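Local coordinates for aerobic respiration control sensor protein ArcB (Escherichia coli, PDB 2A0B) that relays phosphoryl groups through its histidine-containing phosphotransfer (HPt) domain, the part described here, to activate the response regulator ArcA in the anaerobic repression of the arc modulon, at residues D31-F36 and E113-W118; P41-V46 and G63-G68. All blocks are in the same frame, centred on the assembly; numbering follows the deposited sequence.

Contact 1: residues D31-F36 and E113-W118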
ATOM      1  N   ASP A  31      -6.113 -13.931  -4.578  1.00 25.09           N
ATOM      2  CA  ASP A  31      -5.168 -14.629  -3.744  1.00 26.75           C
ATOM      3  C   ASP A  31      -4.030 -13.697  -3.250  1.00 23.49           C
ATOM      4  O   ASP A  31      -3.576 -13.901  -2.138  1.00 25.20           O
ATOM      5  CB  ASP A  31      -4.475 -15.792  -4.492  1.00 30.66           C
ATOM      6  CG  ASP A  31      -5.464 -16.918  -4.763  1.00 34.04           C
ATOM      7  OD1 ASP A  31      -6.537 -16.951  -4.146  1.00 35.47           O
ATOM      8  OD2 ASP A  31      -5.122 -17.769  -5.622  1.00 35.70           O
ATOM      9  N   GLY A  32      -3.563 -12.848  -4.127  1.00 23.70           N
ATOM     10  CA  GLY A  32      -2.472 -11.899  -3.819  1.00 23.21           C
ATOM     11  C   GLY A  32      -3.012 -10.940  -2.711  1.00 24.18           C
ATOM     12  O   GLY A  32      -2.256 -10.683  -1.801  1.00 23.14           O
ATOM     13  N   LEU A  33      -4.238 -10.498  -2.934  1.00 23.86           N
ATOM     14  CA  LEU A  33      -4.808  -9.590  -1.924  1.00 25.08           C
ATOM     15  C   LEU A  33      -4.935 -10.228  -0.591  1.00 25.78           C
ATOM     16  O   LEU A  33      -4.741  -9.626   0.491  1.00 24.37           O
ATOM     17  CB  LEU A  33      -6.146  -9.080  -2.462  1.00 25.58           C
ATOM     18  CG  LEU A  33      -6.750  -7.910  -1.667  1.00 27.75           C
ATOM     19  CD1 LEU A  33      -5.759  -6.752  -1.584  1.00 28.66           C
ATOM     20  CD2 LEU A  33      -8.016  -7.454  -2.371  1.00 28.14           C
ATOM     21  N   ALA A  34      -5.289 -11.523  -0.466  1.00 22.37           N
ATOM     22  CA  ALA A  34      -5.396 -12.227   0.791  1.00 22.45           C
ATOM     23  C   ALA A  34      -4.059 -12.303   1.487  1.00 23.66           C
ATOM     24  O   ALA A  34      -3.925 -12.180   2.707  1.00 25.42           O
ATOM     25  CB  ALA A  34      -5.981 -13.630   0.578  1.00 24.06           C
ATOM     26  N   VAL A  35      -2.951 -12.479   0.714  1.00 21.98           N
ATOM     27  CA  VAL A  35      -1.649 -12.490   1.279  1.00 21.33           C
ATOM     28  C   VAL A  35      -1.260 -11.046   1.780  1.00 20.39           C
ATOM     29  O   VAL A  35      -0.734 -10.973   2.879  1.00 22.84           O
ATOM     30  CB  VAL A  35      -0.538 -12.949   0.290  1.00 23.62           C
ATOM     31  CG1 VAL A  35       0.854 -12.779   0.854  1.00 22.18           C
ATOM     32  CG2 VAL A  35      -0.845 -14.438   0.057  1.00 24.77           C
ATOM     33  N   PHE A  36      -1.629 -10.090   1.000  1.00 20.28           N
ATOM     34  CA  PHE A  36      -1.327  -8.664   1.407  1.00 20.15           C
ATOM     35  C   PHE A  36      -2.034  -8.395   2.736  1.00 21.00           C
ATOM     36  O   PHE A  36      -1.356  -7.823   3.624  1.00 22.01           O
ATOM     37  CB  PHE A  36      -1.799  -7.744   0.319  1.00 21.07           C
ATOM     38  CG  PHE A  36      -1.527  -6.266   0.582  1.00 22.75           C
ATOM     39  CD1 PHE A  36      -0.295  -5.736   0.282  1.00 23.87           C
ATOM     40  CD2 PHE A  36      -2.553  -5.494   1.085  1.00 23.51           C
ATOM     41  CE1 PHE A  36      -0.095  -4.357   0.518  1.00 24.66           C
ATOM     42  CE2 PHE A  36      -2.335  -4.134   1.353  1.00 22.41           C
ATOM     43  CZ  PHE A  36      -1.121  -3.583   1.041  1.00 23.56           C
ATOM     44  N   GLU A 113     -10.706  -3.071   1.251  1.00 17.58           N
ATOM     45  CA  GLU A 113     -12.123  -3.313   0.957  1.00 17.32           C
ATOM     46  C   GLU A 113     -12.607  -2.730  -0.313  1.00 16.85           C
ATOM     47  O   GLU A 113     -13.497  -3.190  -1.044  1.00 18.91           O
ATOM     48  CB  GLU A 113     -12.958  -2.676   2.141  1.00 18.96           C
ATOM     49  CG  GLU A 113     -12.739  -3.429   3.408  1.00 20.37           C
ATOM     50  CD  GLU A 113     -13.271  -2.755   4.676  1.00 24.67           C
ATOM     51  OE1 GLU A 113     -13.577  -1.555   4.608  1.00 29.21           O
ATOM     52  OE2 GLU A 113     -13.350  -3.439   5.689  1.00 30.19           O
ATOM     53  N   VAL A 114     -12.141  -1.538  -0.788  1.00 16.87           N
ATOM     54  CA  VAL A 114     -12.420  -0.895  -2.019  1.00 18.13           C
ATOM     55  C   VAL A 114     -11.912  -1.794  -3.223  1.00 17.21           C
ATOM     56  O   VAL A 114     -12.687  -1.877  -4.133  1.00 19.31           O
ATOM     57  CB  VAL A 114     -11.783   0.513  -2.108  1.00 19.45           C
ATOM     58  CG1 VAL A 114     -11.940   1.121  -3.465  1.00 21.12           C
ATOM     59  CG2 VAL A 114     -12.583   1.404  -1.096  1.00 20.97           C
ATOM     60  N   LEU A 115     -10.748  -2.346  -3.051  1.00 16.81           N
ATOM     61  CA  LEU A 115     -10.274  -3.230  -4.198  1.00 18.19           C
ATOM     62  C   LEU A 115     -11.121  -4.486  -4.228  1.00 19.40           C
ATOM     63  O   LEU A 115     -11.529  -4.833  -5.354  1.00 20.94           O
ATOM     64  CB  LEU A 115      -8.799  -3.459  -3.942  1.00 18.65           C
ATOM     65  CG  LEU A 115      -8.194  -4.547  -4.925  1.00 20.94           C
ATOM     66  CD1 LEU A 115      -8.391  -4.047  -6.288  1.00 20.51           C
ATOM     67  CD2 LEU A 115      -6.754  -4.771  -4.463  1.00 23.19           C
ATOM     68  N   LYS A 116     -11.461  -5.049  -3.096  1.00 19.23           N
ATOM     69  CA  LYS A 116     -12.310  -6.278  -3.122  1.00 22.26           C
ATOM     70  C   LYS A 116     -13.596  -5.990  -3.835  1.00 23.01           C
ATOM     71  O   LYS A 116     -14.115  -6.744  -4.669  1.00 22.72           O
ATOM     72  CB  LYS A 116     -12.601  -6.826  -1.749  1.00 21.48           C
ATOM     73  CG  LYS A 116     -11.459  -7.573  -1.125  1.00 23.37           C
ATOM     74  CD  LYS A 116     -11.694  -8.001   0.290  1.00 25.69           C
ATOM     75  CE  LYS A 116     -10.590  -8.839   0.882  1.00 28.16           C
ATOM     76  NZ  LYS A 116     -10.829  -9.119   2.337  1.00 30.67           N
ATOM     77  N   ALA A 117     -14.249  -4.841  -3.540  1.00 21.19           N
ATOM     78  CA  ALA A 117     -15.498  -4.513  -4.176  1.00 22.31           C
ATOM     79  C   ALA A 117     -15.378  -4.303  -5.656  1.00 24.58           C
ATOM     80  O   ALA A 117     -16.233  -4.700  -6.437  1.00 26.54           O
ATOM     81  CB  ALA A 117     -16.066  -3.269  -3.445  1.00 23.49           C
ATOM     82  N   TRP A 118     -14.291  -3.685  -6.125  1.00 22.02           N
ATOM     83  CA  TRP A 118     -14.060  -3.398  -7.521  1.00 21.91           C
ATOM     84  C   TRP A 118     -13.873  -4.747  -8.266  1.00 20.90           C
ATOM     85  O   TRP A 118     -14.470  -4.818  -9.352  1.00 24.87           O
ATOM     86  CB  TRP A 118     -12.770  -2.544  -7.652  1.00 22.91           C
ATOM     87  CG  TRP A 118     -12.584  -2.119  -9.080  1.00 25.20           C
ATOM     88  CD1 TRP A 118     -13.100  -1.043  -9.718  1.00 25.80           C
ATOM     89  CD2 TRP A 118     -11.851  -2.868 -10.084  1.00 25.52           C
ATOM     90  NE1 TRP A 118     -12.745  -1.045 -11.059  1.00 28.61           N
ATOM     91  CE2 TRP A 118     -11.969  -2.165 -11.273  1.00 26.44           C
ATOM     92  CE3 TRP A 118     -11.127  -4.069 -10.018  1.00 26.67           C
ATOM     93  CZ2 TRP A 118     -11.388  -2.579 -12.482  1.00 27.36           C
ATOM     94  CZ3 TRP A 118     -10.547  -4.509 -11.224  1.00 27.23           C
ATOM     95  CH2 TRP A 118     -10.669  -3.758 -12.374  1.00 25.73           C
TER

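Contact 2: residues P41-V46 and G63-G68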
ATOM      1  N   PRO A  41      -0.589  -6.053   8.738  1.00 23.28           N
ATOM      2  CA  PRO A  41      -0.526  -5.726  10.159  1.00 22.41           C
ATOM      3  C   PRO A  41       0.887  -5.693  10.683  1.00 24.99           C
ATOM      4  O   PRO A  41       1.358  -4.766  11.414  1.00 23.93           O
ATOM      5  CB  PRO A  41      -1.373  -6.778  10.884  1.00 24.36           C
ATOM      6  CG  PRO A  41      -2.305  -7.234   9.827  1.00 25.62           C
ATOM      7  CD  PRO A  41      -1.545  -7.157   8.504  1.00 23.19           C
ATOM      8  N   GLY A  42       1.729  -6.685  10.348  1.00 22.76           N
ATOM      9  CA  GLY A  42       3.087  -6.750  10.749  1.00 21.67           C
ATOM     10  C   GLY A  42       3.955  -5.698  10.096  1.00 20.11           C
ATOM     11  O   GLY A  42       4.871  -5.166  10.752  1.00 23.16           O
ATOM     12  N   TYR A  43       3.742  -5.333   8.834  1.00 20.29           N
ATOM     13  CA  TYR A  43       4.505  -4.326   8.137  1.00 19.10           C
ATOM     14  C   TYR A  43       4.229  -2.937   8.837  1.00 19.81           C
ATOM     15  O   TYR A  43       5.205  -2.227   9.002  1.00 20.42           O
ATOM     16  CB  TYR A  43       4.205  -4.218   6.643  1.00 21.02           C
ATOM     17  CG  TYR A  43       4.595  -5.479   5.798  1.00 19.98           C
ATOM     18  CD1 TYR A  43       5.362  -6.448   6.350  1.00 22.74           C
ATOM     19  CD2 TYR A  43       4.063  -5.468   4.518  1.00 19.89           C
ATOM     20  CE1 TYR A  43       5.708  -7.577   5.530  1.00 23.22           C
ATOM     21  CE2 TYR A  43       4.395  -6.582   3.658  1.00 20.69           C
ATOM     22  CZ  TYR A  43       5.172  -7.520   4.279  1.00 20.47           C
ATOM     23  OH  TYR A  43       5.566  -8.660   3.477  1.00 24.59           O
ATOM     24  N   VAL A  44       2.970  -2.765   9.175  1.00 20.85           N
ATOM     25  CA  VAL A  44       2.689  -1.404   9.784  1.00 21.53           C
ATOM     26  C   VAL A  44       3.257  -1.380  11.188  1.00 23.99           C
ATOM     27  O   VAL A  44       3.861  -0.348  11.564  1.00 21.73           O
ATOM     28  CB  VAL A  44       1.197  -1.163   9.714  1.00 22.77           C
ATOM     29  CG1 VAL A  44       0.824   0.057  10.628  1.00 26.52           C
ATOM     30  CG2 VAL A  44       0.665  -0.842   8.334  1.00 22.32           C
ATOM     31  N   SER A  45       3.209  -2.475  11.947  1.00 23.89           N
ATOM     32  CA  SER A  45       3.826  -2.511  13.257  1.00 24.88           C
ATOM     33  C   SER A  45       5.321  -2.266  13.198  1.00 26.96           C
ATOM     34  O   SER A  45       5.929  -1.601  14.055  1.00 26.40           O
ATOM     35  CB  SER A  45       3.494  -3.806  14.003  0.50 26.35           C
ATOM     36  OG  SER A  45       2.079  -3.925  14.090  0.50 27.88           O
ATOM     37  N   VAL A  46       6.032  -2.788  12.186  1.00 25.89           N
ATOM     38  CA  VAL A  46       7.457  -2.545  12.033  1.00 27.12           C
ATOM     39  C   VAL A  46       7.701  -1.076  11.690  1.00 24.83           C
ATOM     40  O   VAL A  46       8.650  -0.501  12.234  1.00 27.06           O
ATOM     41  CB  VAL A  46       8.094  -3.442  10.945  1.00 28.54           C
ATOM     42  CG1 VAL A  46       9.511  -3.024  10.592  1.00 29.70           C
ATOM     43  CG2 VAL A  46       8.065  -4.884  11.479  1.00 28.63           C
ATOM     44  N   GLY A  63       9.149   1.052   4.264  1.00 18.56           N
ATOM     45  CA  GLY A  63       8.391   1.779   3.270  1.00 18.56           C
ATOM     46  C   GLY A  63       8.534   1.114   1.842  1.00 19.12           C
ATOM     47  O   GLY A  63       7.592   1.032   1.136  1.00 20.33           O
ATOM     48  N   HIS A  64       9.793   0.812   1.516  1.00 18.69           N
ATOM     49  CA  HIS A  64      10.065   0.190   0.193  1.00 19.31           C
ATOM     50  C   HIS A  64       9.376  -1.174   0.101  1.00 18.81           C
ATOM     51  O   HIS A  64       8.852  -1.435  -1.018  1.00 21.46           O
ATOM     52  CB  HIS A  64      11.588  -0.011   0.181  1.00 22.40           C
ATOM     53  CG  HIS A  64      12.065  -0.596  -1.145  1.00 23.01           C
ATOM     54  ND1 HIS A  64      12.002   0.061  -2.330  1.00 25.85           N
ATOM     55  CD2 HIS A  64      12.564  -1.851  -1.362  1.00 26.76           C
ATOM     56  CE1 HIS A  64      12.497  -0.752  -3.310  1.00 26.79           C
ATOM     57  NE2 HIS A  64      12.825  -1.860  -2.707  1.00 26.78           N
ATOM     58  N   LYS A  65       9.390  -1.933   1.155  1.00 20.46           N
ATOM     59  CA  LYS A  65       8.712  -3.252   1.118  1.00 21.65           C
ATOM     60  C   LYS A  65       7.219  -3.091   0.875  1.00 22.91           C
ATOM     61  O   LYS A  65       6.602  -3.726   0.004  1.00 21.43           O
ATOM     62  CB  LYS A  65       9.015  -3.987   2.392  0.50 23.30           C
ATOM     63  CG  LYS A  65       8.750  -5.489   2.469  0.50 26.35           C
ATOM     64  CD  LYS A  65       8.930  -5.987   3.902  0.50 28.26           C
ATOM     65  CE  LYS A  65      10.357  -5.764   4.375  0.50 29.41           C
ATOM     66  NZ  LYS A  65      10.559  -6.144   5.801  0.50 32.38           N
ATOM     67  N   ILE A  66       6.602  -2.123   1.625  1.00 19.78           N
ATOM     68  CA  ILE A  66       5.168  -1.929   1.371  1.00 18.78           C
ATOM     69  C   ILE A  66       4.887  -1.394   0.040  1.00 15.89           C
ATOM     70  O   ILE A  66       3.839  -1.708  -0.597  1.00 18.26           O
ATOM     71  CB  ILE A  66       4.657  -0.950   2.522  1.00 19.04           C
ATOM     72  CG1 ILE A  66       4.685  -1.677   3.841  1.00 21.27           C
ATOM     73  CG2 ILE A  66       3.253  -0.496   2.184  1.00 20.40           C
ATOM     74  CD1 ILE A  66       4.636  -0.702   5.051  1.00 23.59           C
ATOM     75  N   LYS A  67       5.643  -0.462  -0.583  1.00 16.70           N
ATOM     76  CA  LYS A  67       5.494   0.124  -1.858  1.00 17.13           C
ATOM     77  C   LYS A  67       5.383  -1.068  -2.921  1.00 18.64           C
ATOM     78  O   LYS A  67       4.494  -0.993  -3.723  1.00 19.02           O
ATOM     79  CB  LYS A  67       6.674   1.029  -2.221  1.00 21.33           C
ATOM     80  CG  LYS A  67       6.537   1.609  -3.604  1.00 24.57           C
ATOM     81  CD  LYS A  67       7.788   2.302  -4.111  1.00 29.28           C
ATOM     82  CE  LYS A  67       7.625   2.785  -5.555  1.00 31.78           C
ATOM     83  NZ  LYS A  67       8.996   3.242  -5.999  1.00 34.19           N
ATOM     84  N   GLY A  68       6.378  -1.917  -2.734  1.00 19.76           N
ATOM     85  CA  GLY A  68       6.355  -3.047  -3.744  1.00 21.66           C
ATOM     86  C   GLY A  68       5.129  -3.935  -3.573  1.00 20.97           C
ATOM     87  O   GLY A  68       4.509  -4.346  -4.601  1.00 22.57           O
TER

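Contact 1: residues D31-F36 and E113-W118
Leu33 and Leu115 both carry CG opposite their own backbone N, with chi1 of -169° and 171°, and these torsions send the two isobutyl groups across the gap between helix 26-52 and helix 93-122. Both helices belong to the four-helix bundle of the HPt domain. The closest CA atoms across the contact, those of Leu33 and Lys116, are 8.3 Å apart, and the touching is done by side chains. Leu115 CD2 sits against the forked end of Leu33, 3.6 Å from Leu33 CD1 and equally close to Leu33 CD2, and the two leucines pass alongside one another running in opposite directions. Leu17 of helix 14-23, together with Leu12 and Leu75 from loops, packs on Leu115 as well, which places this pair within a larger apolar cluster. Lys116 comes in at the exposed margin. With its CG anti to the carbonyl carbon (chi1 -77°), it meets Leu33 at a slant, and the extended chain beyond carries the ammonium group on to Glu37, further along helix 26-52, in a salt bridge. The lysine thus ties the same two helices by charge as well as by packing. Its apolar share of the contact is made by Lys116 CG, which lies 3.7 Å from Leu33 CD2.

Contact 2: residues P41-V46 and G63-G68
Tyr43 meets Lys65 and Ile66 through different parts of its side chain, and the segment leading to it starts at Pro41, where helix 26-52 is kinked: the N atoms of Pro41 and Gly42 make no bond to the preceding turn. Pro41 O, by contrast, takes the regular helical bond from Ser45 N at 3.0 Å. In one of the two deposited conformers of Ser45, its OG also reaches Pro41 O, at 2.9 Å and from the opposite face of the carbonyl plane.

Tyr43 follows, its CA 7.2 Å from that of Ile66, the nearest such pair between the segments. Tyr43 CB and CD2 both pack on Ile66 CG1, CB at 3.8 Å and CD2 at 3.9 Å, and the two side chains slide past each other in opposite directions. Ile66 CD1 adds a further touch on Tyr43 CB.

These two helices, 26-52 and 56-72, are neighbours in the HPt four-helix bundle, and the second carries His64, the phosphorylation site. His64 takes no part in this contact; its ND1 hydrogen-bonds to Gln86. Helix 93-122 packs against both segments, through Met104 on Ile66 and Trp108 on Val44, the residue after Tyr43.

The outer part of the tyrosine ring belongs to Lys65, whose side chain crosses that of Tyr43 at about a right angle. In the conformer described, one of two, a bend at chi3 (-62°) turns the lysine chain, and its NZ forms a salt bridge with Glu62. In that same conformer Lys65 CD lies over one ring face in a CH-pi contact, 4.2 Å from the Tyr43 ring centroid and 22° off the normal, displaced toward the rim at Tyr43 CE1.

How the contacts relate
Both contacts use helix 26-52, at places whose contact centres lie about 16 Å apart: contact 1 joins it to helix 93-122, contact 2 to helix 56-72. Along the chain contact 2 is nested within the loop that contact 1 closes. Contact 1 is the more buried, with two of its three touching residues in the interior, and its core is leucine against leucine. Contact 2 is partly buried and combines a buried isoleucine with an aromatic ring and a lysine chain nearer the surface. In each, a lysine at the margin packs by a methylene and ends in a salt bridge, between helices in contact 1 but, for the one lysine conformer described, within one helix in contact 2.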